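Local atomic coordinates of exodeoxyribonuclease III (Methanosarcina mazei, PDB entry 5J8N), a protein that probably cleaves DNA at abasic sites and trims double-stranded DNA from its 3' ends, using magnesium or manganese ions. Residues K81-M86 against F97-Y102. The protein carries 3 engineered substitutions. Numbering follows the deposited sequence. Where two conformers were deposited one is given.
Sequences KLEKGM and FLRTDY
Strand 81-84 runs antiparallel to strand 97-101 at the edge of one of the two sheets that make up the DNase I-like sandwich of the AP/ExoA family; on its other flank 97-101 pairs with strand 106-111. E83 and R99 form a hydrogen-bonded pair: R99 N reaches E83 O at 2.8 Å, nearly along the C=O axis, and E83 N returns to R99 O on an in-plane lone pair. D101 N to K81 O continues the pairing, whereas G85 N to F97 O is weak and bent, at 123°, where the first strand gives way to loop. K81, E83, R99 and D101 share the face turned to helix 119-141. R99 stretches out almost straight, CG anti to the backbone N, and grips the D101 carboxylate side-on: NE lies 2.7 Å from OD1, NH2 2.9 Å from OD2, both on syn lone pairs and close to the guanidinium plane. E83 comes instead over a guanidinium face; its OE1 stands 3.7 Å from R99 NH1, a long, purely electrostatic bridge, while NH1 bonds to Y135 OH. K81 bends at chi3 and chi4, bringing K81 NZ to 2.4 Å from E83 OE2, a very short salt-bridge bond on the anti lone pair of that oxygen. On the reverse face L98 CD1 meets L82 CD1 at 3.7 Å and the K84 chain. At the far end M86 CG sits over the centre of the F97 ring, a CH-pi contact 3.5 Å from the centroid, with SD oblique to it. An alanine at R99 would remove both bonds to D101 and the one to Y135, and would probably leave the D101 carboxylate without its main counter-charge. K81 and R99 balance E83 and D101, so all four are likely to stay ionised, and the two bonds to D101 fix the rotation of the R99 guanidinium.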
# COMPACT_ATOMS: atom_id res chain seq x y z
N LYS A 81 -18.39 5.58 -1.91
CA LYS A 81 -18.49 4.93 -0.57
C LYS A 81 -17.13 5.05 0.07
O LYS A 81 -16.09 4.95 -0.59
CB LYS A 81 -18.90 3.45 -0.71
CG LYS A 81 -19.25 2.76 0.59
CD LYS A 81 -19.82 1.32 0.35
CE LYS A 81 -21.07 1.13 1.21
NZ LYS A 81 -20.81 1.38 2.67
N LEU A 82 -17.17 5.25 1.38
CA LEU A 82 -15.99 5.43 2.20
C LEU A 82 -16.17 4.51 3.42
O LEU A 82 -17.19 4.65 4.12
CB LEU A 82 -15.87 6.91 2.64
CG LEU A 82 -14.84 7.19 3.74
CD1 LEU A 82 -13.43 6.98 3.20
CD2 LEU A 82 -15.08 8.63 4.15
N GLU A 83 -15.19 3.64 3.68
CA GLU A 83 -15.25 2.82 4.89
C GLU A 83 -13.88 2.75 5.52
O GLU A 83 -12.88 2.43 4.84
CB GLU A 83 -15.78 1.40 4.61
CG GLU A 83 -17.16 1.44 4.04
CD GLU A 83 -17.82 0.08 3.94
OE1 GLU A 83 -17.17 -0.92 4.29
OE2 GLU A 83 -18.98 0.02 3.52
N LYS A 84 -13.86 3.11 6.79
CA LYS A 84 -12.64 3.09 7.56
C LYS A 84 -12.69 1.81 8.34
O LYS A 84 -13.51 1.66 9.26
CB LYS A 84 -12.54 4.34 8.43
CG LYS A 84 -12.42 5.61 7.59
CD LYS A 84 -12.57 6.87 8.42
CE LYS A 84 -12.37 8.11 7.55
NZ LYS A 84 -12.41 9.40 8.32
N GLY A 85 -11.90 0.85 7.89
CA GLY A 85 -11.67 -0.37 8.61
C GLY A 85 -12.44 -1.49 7.93
O GLY A 85 -13.39 -1.29 7.13
N MET A 86 -12.06 -2.72 8.29
CA MET A 86 -12.72 -3.91 7.80
C MET A 86 -13.97 -4.30 8.56
O MET A 86 -14.70 -5.23 8.17
CB MET A 86 -11.76 -5.11 7.83
CG MET A 86 -10.67 -5.02 6.84
SD MET A 86 -9.53 -6.47 6.85
CE MET A 86 -8.48 -6.17 8.28
N PHE A 97 -6.45 0.58 7.39
CA PHE A 97 -7.28 0.13 6.29
C PHE A 97 -8.26 1.20 5.94
O PHE A 97 -9.06 1.64 6.77
CB PHE A 97 -7.99 -1.16 6.71
CG PHE A 97 -8.87 -1.77 5.67
CD1 PHE A 97 -10.13 -1.28 5.45
CD2 PHE A 97 -8.41 -2.89 4.95
CE1 PHE A 97 -11.00 -1.94 4.48
CE2 PHE A 97 -9.25 -3.53 4.02
CZ PHE A 97 -10.50 -3.02 3.79
N LEU A 98 -8.23 1.59 4.68
CA LEU A 98 -9.19 2.60 4.19
C LEU A 98 -9.74 2.21 2.83
O LEU A 98 -8.96 2.05 1.85
CB LEU A 98 -8.46 3.97 4.14
CG LEU A 98 -9.28 5.12 3.60
CD1 LEU A 98 -10.39 5.37 4.50
CD2 LEU A 98 -8.38 6.39 3.49
N ARG A 99 -11.05 2.05 2.76
CA ARG A 99 -11.76 1.70 1.53
C ARG A 99 -12.43 2.91 0.94
O ARG A 99 -13.18 3.64 1.61
CB ARG A 99 -12.78 0.61 1.83
CG ARG A 99 -13.73 0.34 0.68
CD ARG A 99 -14.66 -0.80 1.01
NE ARG A 99 -15.71 -0.92 -0.01
CZ ARG A 99 -16.69 -1.78 0.07
NH1 ARG A 99 -16.76 -2.63 1.06
NH2 ARG A 99 -17.62 -1.77 -0.88
N THR A 100 -12.19 3.13 -0.35
CA THR A 100 -12.91 4.15 -1.12
C THR A 100 -13.40 3.49 -2.40
O THR A 100 -12.58 2.98 -3.17
CB THR A 100 -12.00 5.37 -1.44
OG1 THR A 100 -10.79 4.89 -2.02
CG2 THR A 100 -11.68 6.16 -0.18
N ASP A 101 -14.70 3.52 -2.66
CA ASP A 101 -15.26 2.93 -3.88
C ASP A 101 -15.35 4.01 -4.92
O ASP A 101 -15.81 5.12 -4.62
CB ASP A 101 -16.65 2.33 -3.64
CG ASP A 101 -16.62 1.14 -2.69
OD1 ASP A 101 -15.56 0.81 -2.12
OD2 ASP A 101 -17.67 0.51 -2.60
N TYR A 102 -15.01 3.65 -6.16
CA TYR A 102 -15.26 4.53 -7.31
C TYR A 102 -16.21 3.86 -8.27
O TYR A 102 -16.60 2.68 -8.08
CB TYR A 102 -13.93 4.91 -7.97
CG TYR A 102 -13.06 5.63 -6.99
CD1 TYR A 102 -13.24 7.01 -6.75
CD2 TYR A 102 -12.09 4.95 -6.26
CE1 TYR A 102 -12.48 7.67 -5.76
CE2 TYR A 102 -11.32 5.60 -5.29
CZ TYR A 102 -11.52 6.96 -5.06
OH TYR A 102 -10.80 7.61 -4.07